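Local coordinates for flagellar motor switch protein FliG (Thermotoga maritima, PDB 3AJC) that probably helps form the switch complex at the base of the flagellar basal body, which contacts chemotaxis proteins and the motor parts that set the direction of rotation, at residues 24-30 and 58-62; 37-41 and 97-102; 52-57 and 109-114. All coordinates share one frame; numbering follows the deposited sequence.

Interaction 1. Residues 24-30 and 58-62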
ATOM      1  N   HIS A  24     -13.761 -18.976 -10.441  1.00 49.80           N
ATOM      2  CA  HIS A  24     -14.276 -17.726 -10.971  1.00 49.61           C
ATOM      3  C   HIS A  24     -13.371 -16.590 -10.466  1.00 47.65           C
ATOM      4  O   HIS A  24     -12.948 -16.595  -9.314  1.00 46.55           O
ATOM      5  CB  HIS A  24     -15.713 -17.502 -10.492  1.00 49.85           C
ATOM      6  CG  HIS A  24     -16.346 -16.261 -11.051  1.00 51.88           C
ATOM      7  ND1 HIS A  24     -16.826 -16.197 -12.344  1.00 53.61           N
ATOM      8  CD2 HIS A  24     -16.518 -15.042 -10.514  1.00 52.19           C
ATOM      9  CE1 HIS A  24     -17.264 -14.971 -12.574  1.00 54.14           C
ATOM     10  NE2 HIS A  24     -17.092 -14.246 -11.489  1.00 54.37           N
ATOM     11  N   PRO A  25     -13.054 -15.610 -11.326  1.00 46.13           N
ATOM     12  CA  PRO A  25     -12.198 -14.501 -10.892  1.00 45.75           C
ATOM     13  C   PRO A  25     -12.553 -13.963  -9.495  1.00 45.75           C
ATOM     14  O   PRO A  25     -11.670 -13.766  -8.647  1.00 44.59           O
ATOM     15  CB  PRO A  25     -12.415 -13.462 -11.983  1.00 44.47           C
ATOM     16  CG  PRO A  25     -12.556 -14.317 -13.208  1.00 46.11           C
ATOM     17  CD  PRO A  25     -13.464 -15.445 -12.731  1.00 45.15           C
ATOM     18  N   GLN A  26     -13.847 -13.735  -9.266  1.00 45.73           N
ATOM     19  CA  GLN A  26     -14.346 -13.219  -7.990  1.00 45.16           C
ATOM     20  C   GLN A  26     -13.909 -14.106  -6.837  1.00 43.94           C
ATOM     21  O   GLN A  26     -13.484 -13.623  -5.787  1.00 44.37           O
ATOM     22  CB  GLN A  26     -15.878 -13.127  -8.026  1.00 47.82           C
ATOM     23  CG  GLN A  26     -16.528 -12.630  -6.744  1.00 49.66           C
ATOM     24  CD  GLN A  26     -15.960 -11.301  -6.264  1.00 52.28           C
ATOM     25  OE1 GLN A  26     -15.770 -10.366  -7.044  1.00 53.57           O
ATOM     26  NE2 GLN A  26     -15.699 -11.211  -4.968  1.00 55.66           N
ATOM     27  N   THR A  27     -14.019 -15.410  -7.037  1.00 42.77           N
ATOM     28  CA  THR A  27     -13.620 -16.369  -6.020  1.00 42.18           C
ATOM     29  C   THR A  27     -12.112 -16.264  -5.798  1.00 40.26           C
ATOM     30  O   THR A  27     -11.612 -16.476  -4.688  1.00 41.31           O
ATOM     31  CB  THR A  27     -13.987 -17.794  -6.463  1.00 43.74           C
ATOM     32  OG1 THR A  27     -15.395 -17.850  -6.738  1.00 47.80           O
ATOM     33  CG2 THR A  27     -13.646 -18.801  -5.381  1.00 44.34           C
ATOM     34  N   ILE A  28     -11.390 -15.935  -6.863  1.00 37.47           N
ATOM     35  CA  ILE A  28      -9.939 -15.782  -6.782  1.00 35.79           C
ATOM     36  C   ILE A  28      -9.627 -14.541  -5.949  1.00 33.36           C
ATOM     37  O   ILE A  28      -8.776 -14.578  -5.059  1.00 31.20           O
ATOM     38  CB  ILE A  28      -9.312 -15.628  -8.193  1.00 36.54           C
ATOM     39  CG1 ILE A  28      -9.529 -16.916  -8.998  1.00 35.59           C
ATOM     40  CG2 ILE A  28      -7.821 -15.306  -8.073  1.00 35.42           C
ATOM     41  CD1 ILE A  28      -8.970 -16.866 -10.417  1.00 35.67           C
ATOM     42  N   ALA A  29     -10.335 -13.453  -6.245  1.00 32.22           N
ATOM     43  CA  ALA A  29     -10.175 -12.189  -5.535  1.00 34.23           C
ATOM     44  C   ALA A  29     -10.357 -12.381  -4.030  1.00 36.58           C
ATOM     45  O   ALA A  29      -9.602 -11.833  -3.221  1.00 39.08           O
ATOM     46  CB  ALA A  29     -11.179 -11.188  -6.049  1.00 33.91           C
ATOM     47  N   VAL A  30     -11.354 -13.175  -3.654  1.00 37.66           N
ATOM     48  CA  VAL A  30     -11.631 -13.436  -2.246  1.00 36.08           C
ATOM     49  C   VAL A  30     -10.498 -14.152  -1.529  1.00 36.17           C
ATOM     50  O   VAL A  30     -10.112 -13.767  -0.416  1.00 35.49           O
ATOM     51  CB  VAL A  30     -12.923 -14.277  -2.071  1.00 36.05           C
ATOM     52  CG1 VAL A  30     -13.003 -14.822  -0.656  1.00 33.43           C
ATOM     53  CG2 VAL A  30     -14.138 -13.418  -2.365  1.00 35.44           C
ATOM     54  N   ARG A  58     -11.240  -6.921  -9.061  1.00 36.91           N
ATOM     55  CA  ARG A  58     -12.212  -7.463  -8.118  1.00 37.48           C
ATOM     56  C   ARG A  58     -11.701  -7.373  -6.685  1.00 38.79           C
ATOM     57  O   ARG A  58     -12.486  -7.248  -5.741  1.00 37.71           O
ATOM     58  CB  ARG A  58     -12.533  -8.917  -8.458  1.00 38.88           C
ATOM     59  CG  ARG A  58     -13.495  -9.069  -9.615  1.00 44.06           C
ATOM     60  CD  ARG A  58     -13.611 -10.516 -10.053  1.00 48.19           C
ATOM     61  NE  ARG A  58     -14.512 -10.655 -11.193  1.00 52.22           N
ATOM     62  CZ  ARG A  58     -15.832 -10.535 -11.120  1.00 55.84           C
ATOM     63  NH1 ARG A  58     -16.416 -10.280  -9.958  1.00 56.73           N
ATOM     64  NH2 ARG A  58     -16.571 -10.657 -12.215  1.00 58.46           N
ATOM     65  N   ILE A  59     -10.384  -7.450  -6.516  1.00 38.96           N
ATOM     66  CA  ILE A  59      -9.807  -7.351  -5.184  1.00 38.16           C
ATOM     67  C   ILE A  59      -9.957  -5.903  -4.729  1.00 39.70           C
ATOM     68  O   ILE A  59     -10.266  -5.621  -3.561  1.00 40.40           O
ATOM     69  CB  ILE A  59      -8.306  -7.738  -5.185  1.00 36.83           C
ATOM     70  CG1 ILE A  59      -8.159  -9.247  -5.434  1.00 35.97           C
ATOM     71  CG2 ILE A  59      -7.661  -7.340  -3.858  1.00 36.02           C
ATOM     72  CD1 ILE A  59      -6.721  -9.741  -5.518  1.00 31.18           C
ATOM     73  N   ALA A  60      -9.749  -4.989  -5.672  1.00 39.23           N
ATOM     74  CA  ALA A  60      -9.843  -3.564  -5.405  1.00 41.32           C
ATOM     75  C   ALA A  60     -11.276  -3.156  -5.064  1.00 43.67           C
ATOM     76  O   ALA A  60     -11.494  -2.291  -4.217  1.00 44.02           O
ATOM     77  CB  ALA A  60      -9.350  -2.780  -6.610  1.00 38.36           C
ATOM     78  N   LEU A  61     -12.248  -3.788  -5.721  1.00 45.53           N
ATOM     79  CA  LEU A  61     -13.660  -3.475  -5.505  1.00 47.45           C
ATOM     80  C   LEU A  61     -14.401  -4.623  -4.834  1.00 50.06           C
ATOM     81  O   LEU A  61     -15.599  -4.804  -5.039  1.00 51.64           O
ATOM     82  CB  LEU A  61     -14.316  -3.163  -6.851  1.00 46.39           C
ATOM     83  CG  LEU A  61     -13.671  -2.083  -7.728  1.00 44.80           C
ATOM     84  CD1 LEU A  61     -14.237  -2.197  -9.125  1.00 41.33           C
ATOM     85  CD2 LEU A  61     -13.915  -0.690  -7.149  1.00 43.10           C
ATOM     86  N   LEU A  62     -13.680  -5.382  -4.017  1.00 51.90           N
ATOM     87  CA  LEU A  62     -14.236  -6.552  -3.357  1.00 55.15           C
ATOM     88  C   LEU A  62     -15.675  -6.511  -2.837  1.00 59.19           C
ATOM     89  O   LEU A  62     -16.469  -7.385  -3.163  1.00 60.37           O
ATOM     90  CB  LEU A  62     -13.315  -7.009  -2.225  1.00 54.76           C
ATOM     91  CG  LEU A  62     -13.618  -8.443  -1.781  1.00 54.28           C
ATOM     92  CD1 LEU A  62     -13.300  -9.408  -2.912  1.00 53.55           C
ATOM     93  CD2 LEU A  62     -12.790  -8.781  -0.553  1.00 55.68           C
TER

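Interaction 2. Residues 37-41 and 97-102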
ATOM      1  N   PRO A  37       0.002  -9.985   1.249  1.00 34.77           N
ATOM      2  CA  PRO A  37       0.213  -9.421  -0.089  1.00 33.76           C
ATOM      3  C   PRO A  37       1.350 -10.006  -0.945  1.00 33.18           C
ATOM      4  O   PRO A  37       1.153 -10.269  -2.137  1.00 31.26           O
ATOM      5  CB  PRO A  37       0.399  -7.933   0.196  1.00 34.53           C
ATOM      6  CG  PRO A  37      -0.529  -7.713   1.356  1.00 35.30           C
ATOM      7  CD  PRO A  37      -0.208  -8.910   2.236  1.00 35.21           C
ATOM      8  N   PRO A  38       2.554 -10.200  -0.362  1.00 32.96           N
ATOM      9  CA  PRO A  38       3.656 -10.762  -1.171  1.00 31.70           C
ATOM     10  C   PRO A  38       3.268 -12.149  -1.683  1.00 30.41           C
ATOM     11  O   PRO A  38       3.628 -12.554  -2.790  1.00 29.58           O
ATOM     12  CB  PRO A  38       4.830 -10.813  -0.188  1.00 30.49           C
ATOM     13  CG  PRO A  38       4.505  -9.671   0.785  1.00 32.13           C
ATOM     14  CD  PRO A  38       3.015  -9.856   0.998  1.00 30.82           C
ATOM     15  N   VAL A  39       2.519 -12.866  -0.857  1.00 30.06           N
ATOM     16  CA  VAL A  39       2.057 -14.199  -1.199  1.00 30.20           C
ATOM     17  C   VAL A  39       1.031 -14.051  -2.316  1.00 29.51           C
ATOM     18  O   VAL A  39       1.108 -14.736  -3.339  1.00 27.59           O
ATOM     19  CB  VAL A  39       1.411 -14.878   0.024  1.00 31.67           C
ATOM     20  CG1 VAL A  39       0.834 -16.231  -0.366  1.00 30.23           C
ATOM     21  CG2 VAL A  39       2.449 -15.030   1.131  1.00 33.18           C
ATOM     22  N   ALA A  40       0.076 -13.142  -2.120  1.00 28.01           N
ATOM     23  CA  ALA A  40      -0.955 -12.903  -3.125  1.00 26.54           C
ATOM     24  C   ALA A  40      -0.342 -12.440  -4.432  1.00 25.44           C
ATOM     25  O   ALA A  40      -0.771 -12.868  -5.498  1.00 24.67           O
ATOM     26  CB  ALA A  40      -1.953 -11.851  -2.634  1.00 29.40           C
ATOM     27  N   ALA A  41       0.649 -11.551  -4.357  1.00 24.90           N
ATOM     28  CA  ALA A  41       1.286 -11.053  -5.572  1.00 27.16           C
ATOM     29  C   ALA A  41       1.947 -12.218  -6.309  1.00 26.90           C
ATOM     30  O   ALA A  41       1.862 -12.311  -7.529  1.00 28.49           O
ATOM     31  CB  ALA A  41       2.319  -9.956  -5.236  1.00 24.15           C
ATOM     32  N   GLU A  97      -1.015  -2.968  -2.282  1.00 28.30           N
ATOM     33  CA  GLU A  97       0.037  -3.734  -1.631  1.00 31.06           C
ATOM     34  C   GLU A  97       0.450  -4.904  -2.522  1.00 30.40           C
ATOM     35  O   GLU A  97       1.626  -5.251  -2.609  1.00 28.10           O
ATOM     36  CB  GLU A  97      -0.450  -4.236  -0.261  1.00 33.04           C
ATOM     37  CG  GLU A  97      -0.311  -3.196   0.864  1.00 39.48           C
ATOM     38  CD  GLU A  97      -1.255  -3.431   2.047  1.00 42.21           C
ATOM     39  OE1 GLU A  97      -1.479  -4.598   2.430  1.00 47.44           O
ATOM     40  OE2 GLU A  97      -1.766  -2.437   2.608  1.00 43.49           O
ATOM     41  N   ILE A  98      -0.530  -5.504  -3.190  1.00 29.30           N
ATOM     42  CA  ILE A  98      -0.259  -6.623  -4.084  1.00 27.51           C
ATOM     43  C   ILE A  98       0.512  -6.102  -5.301  1.00 27.31           C
ATOM     44  O   ILE A  98       1.492  -6.710  -5.738  1.00 24.99           O
ATOM     45  CB  ILE A  98      -1.576  -7.283  -4.537  1.00 27.73           C
ATOM     46  CG1 ILE A  98      -2.243  -7.948  -3.321  1.00 28.23           C
ATOM     47  CG2 ILE A  98      -1.316  -8.254  -5.682  1.00 23.59           C
ATOM     48  CD1 ILE A  98      -3.558  -8.641  -3.608  1.00 29.78           C
ATOM     49  N   MET A  99       0.087  -4.949  -5.817  1.00 25.73           N
ATOM     50  CA  MET A  99       0.738  -4.358  -6.972  1.00 26.24           C
ATOM     51  C   MET A  99       2.202  -4.006  -6.661  1.00 25.38           C
ATOM     52  O   MET A  99       3.081  -4.151  -7.511  1.00 24.39           O
ATOM     53  CB  MET A  99      -0.035  -3.111  -7.426  1.00 26.60           C
ATOM     54  CG  MET A  99      -1.415  -3.395  -8.042  1.00 27.40           C
ATOM     55  SD  MET A  99      -1.336  -4.055  -9.735  1.00 25.17           S
ATOM     56  CE  MET A  99      -1.268  -2.542 -10.689  1.00 25.52           C
ATOM     57  N   ASN A 100       2.467  -3.555  -5.443  1.00 25.58           N
ATOM     58  CA  ASN A 100       3.839  -3.201  -5.073  1.00 26.98           C
ATOM     59  C   ASN A 100       4.748  -4.439  -5.029  1.00 27.20           C
ATOM     60  O   ASN A 100       5.946  -4.359  -5.307  1.00 26.05           O
ATOM     61  CB  ASN A 100       3.868  -2.498  -3.716  1.00 22.79           C
ATOM     62  CG  ASN A 100       3.536  -1.026  -3.812  1.00 24.95           C
ATOM     63  OD1 ASN A 100       3.909  -0.351  -4.771  1.00 28.68           O
ATOM     64  ND2 ASN A 100       2.851  -0.512  -2.805  1.00 27.86           N
ATOM     65  N   ASN A 101       4.168  -5.585  -4.697  1.00 27.30           N
ATOM     66  CA  ASN A 101       4.936  -6.819  -4.608  1.00 27.38           C
ATOM     67  C   ASN A 101       4.983  -7.649  -5.879  1.00 28.41           C
ATOM     68  O   ASN A 101       5.584  -8.722  -5.888  1.00 30.44           O
ATOM     69  CB  ASN A 101       4.400  -7.669  -3.461  1.00 29.33           C
ATOM     70  CG  ASN A 101       4.693  -7.058  -2.112  1.00 33.01           C
ATOM     71  OD1 ASN A 101       5.853  -7.002  -1.679  1.00 31.45           O
ATOM     72  ND2 ASN A 101       3.649  -6.583  -1.441  1.00 33.33           N
ATOM     73  N   LEU A 102       4.335  -7.176  -6.943  1.00 26.53           N
ATOM     74  CA  LEU A 102       4.364  -7.893  -8.212  1.00 26.59           C
ATOM     75  C   LEU A 102       5.664  -7.512  -8.895  1.00 27.16           C
ATOM     76  O   LEU A 102       6.313  -6.541  -8.505  1.00 29.20           O
ATOM     77  CB  LEU A 102       3.208  -7.459  -9.127  1.00 25.27           C
ATOM     78  CG  LEU A 102       1.821  -8.114  -9.057  1.00 27.39           C
ATOM     79  CD1 LEU A 102       0.885  -7.430 -10.089  1.00 21.56           C
ATOM     80  CD2 LEU A 102       1.928  -9.606  -9.349  1.00 23.05           C
TER

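Interaction 3. Residues 52-57 and 109-114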
ATOM      1  N   GLN A  52      -5.339 -11.960 -14.575  1.00 39.02           N
ATOM      2  CA  GLN A  52      -4.620 -10.975 -13.775  1.00 37.59           C
ATOM      3  C   GLN A  52      -5.317  -9.640 -13.516  1.00 34.40           C
ATOM      4  O   GLN A  52      -5.592  -9.318 -12.362  1.00 31.10           O
ATOM      5  CB  GLN A  52      -3.210 -10.764 -14.359  1.00 36.42           C
ATOM      6  CG  GLN A  52      -2.486 -12.094 -14.591  1.00 38.89           C
ATOM      7  CD  GLN A  52      -1.006 -11.951 -14.905  1.00 38.06           C
ATOM      8  OE1 GLN A  52      -0.595 -11.105 -15.704  1.00 39.93           O
ATOM      9  NE2 GLN A  52      -0.199 -12.798 -14.287  1.00 36.85           N
ATOM     10  N   THR A  53      -5.618  -8.878 -14.563  1.00 34.48           N
ATOM     11  CA  THR A  53      -6.273  -7.588 -14.370  1.00 36.84           C
ATOM     12  C   THR A  53      -7.646  -7.701 -13.710  1.00 39.07           C
ATOM     13  O   THR A  53      -7.929  -7.014 -12.717  1.00 37.69           O
ATOM     14  CB  THR A  53      -6.437  -6.825 -15.691  1.00 36.69           C
ATOM     15  OG1 THR A  53      -5.152  -6.597 -16.275  1.00 36.09           O
ATOM     16  CG2 THR A  53      -7.084  -5.475 -15.436  1.00 35.75           C
ATOM     17  N   GLU A  54      -8.496  -8.565 -14.258  1.00 39.91           N
ATOM     18  CA  GLU A  54      -9.838  -8.754 -13.721  1.00 41.16           C
ATOM     19  C   GLU A  54      -9.790  -9.120 -12.233  1.00 39.33           C
ATOM     20  O   GLU A  54     -10.521  -8.553 -11.419  1.00 36.61           O
ATOM     21  CB  GLU A  54     -10.561  -9.839 -14.525  1.00 45.60           C
ATOM     22  CG  GLU A  54     -11.875  -9.387 -15.185  1.00 53.51           C
ATOM     23  CD  GLU A  54     -11.770  -8.041 -15.923  1.00 57.20           C
ATOM     24  OE1 GLU A  54     -10.759  -7.797 -16.627  1.00 58.56           O
ATOM     25  OE2 GLU A  54     -12.719  -7.229 -15.808  1.00 58.55           O
ATOM     26  N   VAL A  55      -8.919 -10.060 -11.876  1.00 37.46           N
ATOM     27  CA  VAL A  55      -8.791 -10.478 -10.479  1.00 33.64           C
ATOM     28  C   VAL A  55      -8.308  -9.332  -9.601  1.00 34.26           C
ATOM     29  O   VAL A  55      -8.774  -9.165  -8.473  1.00 33.91           O
ATOM     30  CB  VAL A  55      -7.808 -11.661 -10.333  1.00 32.49           C
ATOM     31  CG1 VAL A  55      -7.358 -11.793  -8.883  1.00 26.11           C
ATOM     32  CG2 VAL A  55      -8.478 -12.955 -10.814  1.00 29.18           C
ATOM     33  N   LEU A  56      -7.376  -8.538 -10.120  1.00 33.53           N
ATOM     34  CA  LEU A  56      -6.842  -7.423  -9.346  1.00 34.67           C
ATOM     35  C   LEU A  56      -7.948  -6.378  -9.134  1.00 35.92           C
ATOM     36  O   LEU A  56      -8.077  -5.803  -8.044  1.00 32.80           O
ATOM     37  CB  LEU A  56      -5.627  -6.806 -10.064  1.00 29.16           C
ATOM     38  CG  LEU A  56      -4.791  -5.781  -9.281  1.00 32.05           C
ATOM     39  CD1 LEU A  56      -5.505  -4.434  -9.178  1.00 28.74           C
ATOM     40  CD2 LEU A  56      -4.499  -6.336  -7.895  1.00 27.46           C
ATOM     41  N   LYS A  57      -8.751  -6.149 -10.172  1.00 37.50           N
ATOM     42  CA  LYS A  57      -9.846  -5.184 -10.083  1.00 38.98           C
ATOM     43  C   LYS A  57     -10.894  -5.634  -9.049  1.00 38.24           C
ATOM     44  O   LYS A  57     -11.370  -4.823  -8.250  1.00 37.08           O
ATOM     45  CB  LYS A  57     -10.504  -4.999 -11.450  1.00 40.08           C
ATOM     46  CG  LYS A  57     -11.532  -3.874 -11.496  1.00 45.39           C
ATOM     47  CD  LYS A  57     -12.141  -3.729 -12.884  1.00 47.38           C
ATOM     48  CE  LYS A  57     -13.069  -4.892 -13.204  1.00 50.54           C
ATOM     49  NZ  LYS A  57     -13.686  -4.767 -14.564  1.00 52.70           N
ATOM     50  N   LYS A 109       1.525  -3.939 -16.725  1.00 38.00           N
ATOM     51  CA  LYS A 109       0.468  -4.403 -17.621  1.00 38.12           C
ATOM     52  C   LYS A 109      -0.919  -4.250 -16.982  1.00 36.62           C
ATOM     53  O   LYS A 109      -1.880  -3.856 -17.643  1.00 35.43           O
ATOM     54  CB  LYS A 109       0.692  -5.869 -17.993  1.00 40.55           C
ATOM     55  CG  LYS A 109       1.954  -6.136 -18.804  1.00 47.02           C
ATOM     56  CD  LYS A 109       2.057  -7.623 -19.135  1.00 49.18           C
ATOM     57  CE  LYS A 109       3.194  -7.919 -20.088  1.00 50.91           C
ATOM     58  NZ  LYS A 109       3.164  -9.361 -20.488  1.00 55.14           N
ATOM     59  N   ILE A 110      -1.027  -4.578 -15.701  1.00 34.21           N
ATOM     60  CA  ILE A 110      -2.306  -4.459 -15.017  1.00 32.99           C
ATOM     61  C   ILE A 110      -2.720  -2.990 -14.864  1.00 34.15           C
ATOM     62  O   ILE A 110      -3.897  -2.641 -15.007  1.00 30.62           O
ATOM     63  CB  ILE A 110      -2.251  -5.102 -13.615  1.00 31.19           C
ATOM     64  CG1 ILE A 110      -2.068  -6.621 -13.750  1.00 31.86           C
ATOM     65  CG2 ILE A 110      -3.507  -4.745 -12.839  1.00 29.44           C
ATOM     66  CD1 ILE A 110      -1.963  -7.372 -12.425  1.00 26.08           C
ATOM     67  N   MET A 111      -1.740  -2.137 -14.568  1.00 32.69           N
ATOM     68  CA  MET A 111      -2.006  -0.721 -14.378  1.00 35.13           C
ATOM     69  C   MET A 111      -2.405  -0.056 -15.694  1.00 36.84           C
ATOM     70  O   MET A 111      -3.324   0.761 -15.719  1.00 36.24           O
ATOM     71  CB  MET A 111      -0.781  -0.023 -13.765  1.00 33.02           C
ATOM     72  CG  MET A 111      -0.996   1.456 -13.396  1.00 33.46           C
ATOM     73  SD  MET A 111      -2.457   1.761 -12.336  1.00 37.38           S
ATOM     74  CE  MET A 111      -1.815   1.420 -10.623  1.00 35.21           C
ATOM     75  N   ASP A 112      -1.716  -0.404 -16.779  1.00 37.03           N
ATOM     76  CA  ASP A 112      -2.034   0.158 -18.084  1.00 39.39           C
ATOM     77  C   ASP A 112      -3.459  -0.203 -18.481  1.00 39.68           C
ATOM     78  O   ASP A 112      -4.191   0.630 -19.006  1.00 40.20           O
ATOM     79  CB  ASP A 112      -1.064  -0.348 -19.160  1.00 40.74           C
ATOM     80  CG  ASP A 112       0.290   0.345 -19.102  1.00 43.76           C
ATOM     81  OD1 ASP A 112       0.418   1.365 -18.380  1.00 43.62           O
ATOM     82  OD2 ASP A 112       1.222  -0.127 -19.791  1.00 44.77           O
ATOM     83  N   LYS A 113      -3.858  -1.443 -18.233  1.00 40.00           N
ATOM     84  CA  LYS A 113      -5.209  -1.843 -18.575  1.00 41.51           C
ATOM     85  C   LYS A 113      -6.240  -1.110 -17.716  1.00 41.46           C
ATOM     86  O   LYS A 113      -7.254  -0.646 -18.229  1.00 41.88           O
ATOM     87  CB  LYS A 113      -5.405  -3.355 -18.420  1.00 42.86           C
ATOM     88  CG  LYS A 113      -6.750  -3.806 -18.985  1.00 48.23           C
ATOM     89  CD  LYS A 113      -7.125  -5.223 -18.606  1.00 51.06           C
ATOM     90  CE  LYS A 113      -8.435  -5.648 -19.274  1.00 52.92           C
ATOM     91  NZ  LYS A 113      -8.932  -6.965 -18.760  1.00 54.57           N
ATOM     92  N   LEU A 114      -5.991  -1.000 -16.413  1.00 40.76           N
ATOM     93  CA  LEU A 114      -6.938  -0.315 -15.538  1.00 41.15           C
ATOM     94  C   LEU A 114      -7.075   1.154 -15.925  1.00 41.67           C
ATOM     95  O   LEU A 114      -8.152   1.741 -15.805  1.00 41.51           O
ATOM     96  CB  LEU A 114      -6.506  -0.410 -14.074  1.00 39.89           C
ATOM     97  CG  LEU A 114      -6.525  -1.772 -13.381  1.00 41.03           C
ATOM     98  CD1 LEU A 114      -6.119  -1.585 -11.925  1.00 42.24           C
ATOM     99  CD2 LEU A 114      -7.909  -2.399 -13.467  1.00 41.19           C
TER

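Interaction 1. Residues 24-30 and 58-62
A29 and I59 make the apolar centre. A29 CB lies 3.6 Å from I59 CG1, and the helix backbones come close here, with the two CA atoms 4.9 Å apart. On another side the same methyl meets R58 CB, also at 3.6 Å. L62 follows the end of helix 49-60. Its CD1 meets V30 CG2 at 4.1 Å and touches Q26 NE2. Beyond this patch, I59 also packs on T94 and I98 of helix 92-100. H24, P25, Q26 and R58 belong to the EHPQR motif, which is important for interaction with FliM. The first three sit at the start of helix 25-33, where H24 is the N-cap. R58 comes from the last turn of helix 49-60. Its chain runs extended from CG to NE across this helix start, and P25 CB lies 3.6 Å from R58 NE. Q26 bends at chi2 (54°), which brings its amide oxygen back to the guanidinium. R58 NH1 donates to a lone pair of Q26 OE1 at 3.0 Å, with an N-H...O angle of 147°. The bond lies near the guanidinium plane, while the amide is turned steeply against it. At the outer edge, H24 NE2 sits over one guanidinium face, near the rim, 3.7 Å from R58 NH2. The imidazole and guanidinium planes are 67° apart.

Interaction 2. Residues 37-41 and 97-102
E97 O receives two weak bonds from N101, whose side chain and that of E97 also meet the prolines P37 and P38 across the contact. N101 ND2 lies 2.7 Å from E97 O, with a bent N-H...O angle of 129°. N101 N lies 3.3 Å from the same oxygen. The contact joins the first turn of helix 37-46 to the end of helix 92-100 and the residues after it. This all-helical piece of FliG holds the middle and C-terminal domains, and residues 37-41 belong to the middle-domain family. Two prolines fit this first turn, where backbone N-H groups have no carbonyl of their own helix to bond. N101 has CG beside its backbone N (chi1 -69°). This turns the amide back along the helix towards E97 O. The amide then lies alongside the P38 ring and points the same way, with P38 CG 3.9 Å from N101 OD1. E97 runs beside P37 in like manner, its CB against P37 CB and CG. Deeper in, I98 sends CD1 to A40 CB at 3.7 Å and CG2 to A41 CB at 4.0 Å. I98 also touches I59 of helix 49-60. A41 CB lies 3.6 Å from N101 CB and also rests against I98 O. The end of the L102 side chain comes to helix 37-46, with L102 CD2 3.3 Å from A41 O.

Interaction 3. Residues 52-57 and 109-114
The axes of helices 52-57 and 109-114 pass 9.5 Å apart at a steep crossing angle of -73°, with the CA atoms of T53 and I110 nearest. Here helix 49-60, in the FliG middle-domain family, crosses helix 104-117 of the all-helical fold. A salt-bridge network of E54, K57 and K113 edges the apolar crossing. I110 lies inside it. I110 CG2 sits 3.9 Å from L56 CG, and I110 CD1 reaches Q52 CB. The amide of Q52 turns elsewhere, its NE2 bonded to L44 O. L114 completes the apolar patch. Its CD1 meets L56 CD1 at 4.0 Å, the two side chains nearly at right angles. L114 and T53 run past each other in opposite directions, L114 CD2 3.7 Å from T53 CG2. M99 of helix 92-100 packs on L56 and I110, and I125 of helix 119-128 on L114. T53 lies between the apolar patch and the charged edge, with T53 OG1 near I110 CA. K113 is extended beyond CG, which carries its amine across to E54. K113 NZ bonds E54 OE1 at 2.9 Å, nearly along the C-O axis. The E54 chain is bent at chi2 (47°), and its CG sits off a staggered position about the first bond. One carboxylate thus holds two lysines, with K57 NZ and K113 NZ 6.7 Å apart. K57 NZ takes the other oxygen, E54 OE2, at 2.9 Å, on its syn side and 32° out of the carboxylate plane.

Helix 49-60 is shared by interactions 1 and 3. Interaction 1 uses its C-terminal end and interaction 3 its middle, so helices 25-33 and 104-117 both pack on it. I28 and V55 touch between the two contacts. Interaction 2 lies nearest the centre of the chain. It meets interaction 1 through I98 and I59, and interaction 3 through M99 and L102 on I110. All three are partly buried, with buried apolar side chains inside and mostly polar side chains at the edge. Their polar chemistry differs. Interaction 1 has an arginine-amide bond at the EHPQR motif, important for FliM interaction, and interaction 3 has a salt-bridge network. Interaction 2 has only apolar and van der Waals contacts between its segments.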